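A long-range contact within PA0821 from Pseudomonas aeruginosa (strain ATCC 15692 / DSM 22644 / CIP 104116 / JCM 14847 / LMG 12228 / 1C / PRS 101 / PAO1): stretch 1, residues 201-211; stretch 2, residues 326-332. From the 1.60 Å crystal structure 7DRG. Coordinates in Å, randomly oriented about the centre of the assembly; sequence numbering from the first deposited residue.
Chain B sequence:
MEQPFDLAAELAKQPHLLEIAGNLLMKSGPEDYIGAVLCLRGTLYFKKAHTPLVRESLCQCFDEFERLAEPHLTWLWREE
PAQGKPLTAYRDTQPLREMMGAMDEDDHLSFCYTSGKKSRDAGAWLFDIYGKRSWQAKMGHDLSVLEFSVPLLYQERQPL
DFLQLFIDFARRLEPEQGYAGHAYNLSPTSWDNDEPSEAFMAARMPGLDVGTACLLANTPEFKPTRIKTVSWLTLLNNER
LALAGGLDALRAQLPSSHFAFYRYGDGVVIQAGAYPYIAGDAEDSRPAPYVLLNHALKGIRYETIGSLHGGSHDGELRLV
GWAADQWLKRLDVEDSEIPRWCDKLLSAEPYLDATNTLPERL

Stretch 1, residues 201-211: MAARMPGLDVG
Stretch 2, residues 326-332: QWLKRLD

In PA0821 the end of one helix and the turn after it (residues 201-211) meet the end of another helix and its own turn (326-332), burying 302 Å² in total. Stretch 1 opens inside a helix that begins earlier in the chain, at Met201 (selenomethionine, as is Met205), with Arg204 N and Met205 N both bonded to Met201 O at 2.9 Å. Met205 (phi/psi -125/91) breaks from the helical angles and opens a type I turn to Leu208, closed by Leu208 N to Met205 O at 3.0 Å; Leu208, Asp209 and Val210 then run extended (-88/131, -80/146, -133/146). Stretch 2 likewise continues a helix already under way at Gln326 and passes through Lys329 (-95/9) into a type I turn ending at Asp332, closed by Asp332 N to Lys329 O at 3.0 Å. The register is set by two CA pairs: Ala202 CA lies 8.1 Å from Trp327 CA, and Pro206 CA lies 6.5 Å from Arg330 CA, so both chains advance in the same sense here.

Trp327 covers the most surface. Its CB points toward stretch 1, and chi1 t with chi2 85° carries the indole toward Ala202 and the extended segment. Ala202 CB, also directed toward the partner, lies 4.2 Å from Trp327 CD1; Val210 (chi1 t) brings CB to 4.2 Å from Trp327 CZ2 and CG2 to 3.9 Å from Trp327 NE1. Leu208 O sits at the ring edge, 3.4 Å from Trp327 CZ2, near the indole plane. The indole N-H is satisfied by a water: Trp327 NE1 donates to it at 2.9 Å, and the same water lies within hydrogen-bonding distance of Met205 O (2.8 Å) and Leu208 O (2.7 Å), tying the tryptophan to the turn. Val210 N, 3.8 Å from Trp327 CZ2, is buried without a polar partner.

Pro206 and Arg330 form the second centre. Pro206 (-64/-21, C-gamma exo) cannot donate from its backbone nitrogen, but its carbonyl is free to accept: Arg330 NE donates to Pro206 O at 2.7 Å, with an N-H...O angle of 150° and the oxygen near the guanidinium plane. Arg330 reaches it with chi1 p, chi2 and chi3 t and chi4 -74°. Arg330 NH1 turns back to Trp327 O at 3.1 Å, an oxygen that also accepts Arg330 N at 3.1 Å; one side chain thus braces its own helix end while gripping the opposing turn. Beside this bond, Leu331 (chi1 m, chi2 t) sends CD2 to 4.0 Å from Pro206 CB, an apolar contact.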

# COMPACT_ATOMS: atom_id res chain seq x y z
N MSE B 201 2.98 -0.76 4.36
CA MSE B 201 3.31 -2.17 4.49
C MSE B 201 2.25 -2.94 5.28
O MSE B 201 1.93 -4.08 4.94
CB MSE B 201 4.68 -2.29 5.15
CG MSE B 201 5.83 -1.96 4.23
SE MSE B 201 5.82 -3.16 2.69
CE MSE B 201 6.12 -1.89 1.31
N ALA B 202 1.71 -2.31 6.32
CA ALA B 202 0.74 -2.98 7.18
C ALA B 202 -0.47 -3.45 6.39
O ALA B 202 -1.00 -4.55 6.64
CB ALA B 202 0.30 -2.04 8.30
N ALA B 203 -0.94 -2.64 5.44
CA ALA B 203 -2.10 -3.00 4.65
C ALA B 203 -1.83 -4.22 3.76
O ALA B 203 -2.79 -4.89 3.36
CB ALA B 203 -2.54 -1.81 3.80
N ARG B 204 -0.57 -4.52 3.46
CA ARG B 204 -0.20 -5.63 2.60
C ARG B 204 0.27 -6.87 3.35
O ARG B 204 0.23 -7.97 2.78
CB ARG B 204 0.93 -5.20 1.65
CG ARG B 204 0.63 -3.91 0.90
CD ARG B 204 1.91 -3.16 0.59
NE ARG B 204 2.86 -3.98 -0.16
CZ ARG B 204 2.93 -4.02 -1.48
NH1 ARG B 204 2.09 -3.30 -2.21
NH2 ARG B 204 3.83 -4.79 -2.09
N MSE B 205 0.72 -6.72 4.59
CA MSE B 205 1.34 -7.81 5.33
C MSE B 205 0.62 -8.00 6.67
O MSE B 205 0.99 -7.38 7.66
CB MSE B 205 2.83 -7.52 5.58
CG MSE B 205 3.68 -7.22 4.33
SE MSE B 205 5.33 -6.29 4.87
CE MSE B 205 4.51 -5.33 6.26
N PRO B 206 -0.40 -8.85 6.69
CA PRO B 206 -1.19 -9.01 7.93
C PRO B 206 -0.40 -9.57 9.10
O PRO B 206 -0.84 -9.40 10.24
CB PRO B 206 -2.31 -9.97 7.52
CG PRO B 206 -2.43 -9.76 6.02
CD PRO B 206 -1.02 -9.57 5.56
N GLY B 207 0.73 -10.24 8.85
CA GLY B 207 1.55 -10.75 9.93
C GLY B 207 2.52 -9.75 10.52
O GLY B 207 3.30 -10.10 11.42
N LEU B 208 2.50 -8.52 10.05
CA LEU B 208 3.44 -7.50 10.51
C LEU B 208 2.88 -6.79 11.73
O LEU B 208 1.74 -6.33 11.72
CB LEU B 208 3.67 -6.49 9.39
CG LEU B 208 4.62 -5.38 9.78
CD1 LEU B 208 6.04 -5.77 9.35
CD2 LEU B 208 4.15 -4.06 9.18
N ASP B 209 3.70 -6.66 12.78
CA ASP B 209 3.35 -5.79 13.88
C ASP B 209 3.66 -4.35 13.53
O ASP B 209 4.63 -4.06 12.84
CB ASP B 209 4.11 -6.18 15.15
CG ASP B 209 3.79 -5.25 16.31
OD1 ASP B 209 2.59 -5.12 16.64
OD2 ASP B 209 4.73 -4.67 16.89
N VAL B 210 2.82 -3.43 14.03
CA VAL B 210 2.91 -2.01 13.73
C VAL B 210 2.80 -1.23 15.03
O VAL B 210 2.09 -1.63 15.96
CB VAL B 210 1.80 -1.58 12.74
CG1 VAL B 210 1.77 -0.07 12.55
CG2 VAL B 210 1.98 -2.28 11.41
N GLY B 211 3.52 -0.11 15.10
CA GLY B 211 3.35 0.85 16.18
C GLY B 211 4.53 0.86 17.13
O GLY B 211 5.55 0.20 16.93
N GLN B 326 -9.33 -0.78 12.80
CA GLN B 326 -9.49 -1.83 11.79
C GLN B 326 -8.26 -2.72 11.73
O GLN B 326 -8.38 -3.94 11.53
CB GLN B 326 -9.78 -1.20 10.43
CG GLN B 326 -11.17 -0.59 10.33
CD GLN B 326 -12.27 -1.62 10.50
OE1 GLN B 326 -13.19 -1.43 11.29
NE2 GLN B 326 -12.17 -2.72 9.76
N TRP B 327 -7.07 -2.14 11.89
CA TRP B 327 -5.85 -2.94 11.89
C TRP B 327 -5.90 -4.04 12.95
O TRP B 327 -5.43 -5.16 12.71
CB TRP B 327 -4.62 -2.05 12.10
CG TRP B 327 -3.35 -2.86 12.09
CD1 TRP B 327 -2.64 -3.25 10.99
CD2 TRP B 327 -2.69 -3.44 13.22
NE1 TRP B 327 -1.56 -4.00 11.36
CE2 TRP B 327 -1.56 -4.14 12.72
CE3 TRP B 327 -2.92 -3.42 14.60
CZ2 TRP B 327 -0.68 -4.82 13.56
CZ3 TRP B 327 -2.04 -4.10 15.43
CH2 TRP B 327 -0.93 -4.79 14.91
N LEU B 328 -6.47 -3.74 14.12
CA LEU B 328 -6.56 -4.74 15.18
C LEU B 328 -7.33 -5.97 14.74
O LEU B 328 -7.07 -7.08 15.24
CB LEU B 328 -7.24 -4.13 16.41
CG LEU B 328 -6.49 -3.02 17.14
CD1 LEU B 328 -7.37 -2.42 18.24
CD2 LEU B 328 -5.20 -3.57 17.73
N LYS B 329 -8.28 -5.80 13.82
CA LYS B 329 -9.17 -6.86 13.37
C LYS B 329 -8.70 -7.56 12.11
O LYS B 329 -9.45 -8.37 11.54
CB LYS B 329 -10.58 -6.30 13.11
CG LYS B 329 -11.18 -5.41 14.18
CD LYS B 329 -12.53 -4.87 13.68
CE LYS B 329 -12.98 -3.62 14.42
NZ LYS B 329 -13.42 -3.91 15.81
N ARG B 330 -7.47 -7.29 11.65
CA ARG B 330 -7.06 -7.70 10.31
C ARG B 330 -7.04 -9.21 10.11
O ARG B 330 -7.13 -9.67 8.96
CB ARG B 330 -5.68 -7.13 9.98
CG ARG B 330 -4.58 -7.71 10.84
CD ARG B 330 -3.33 -6.83 10.88
NE ARG B 330 -2.31 -7.55 11.64
CZ ARG B 330 -2.33 -7.69 12.96
NH1 ARG B 330 -3.28 -7.12 13.69
NH2 ARG B 330 -1.39 -8.42 13.56
N LEU B 331 -6.94 -10.00 11.17
CA LEU B 331 -6.87 -11.45 11.04
C LEU B 331 -8.22 -12.14 11.26
O LEU B 331 -8.30 -13.37 11.12
CB LEU B 331 -5.83 -12.00 12.02
CG LEU B 331 -4.39 -11.53 11.84
CD1 LEU B 331 -3.53 -11.89 13.06
CD2 LEU B 331 -3.80 -12.14 10.59
N ASP B 332 -9.27 -11.40 11.61
CA ASP B 332 -10.55 -12.00 11.95
C ASP B 332 -11.17 -12.71 10.75
O ASP B 332 -11.10 -12.24 9.62
CB ASP B 332 -11.52 -10.93 12.45
CG ASP B 332 -11.21 -10.45 13.85
OD1 ASP B 332 -10.30 -11.02 14.50
OD2 ASP B 332 -11.88 -9.50 14.31
O HOH W 1 0.10 -5.64 9.63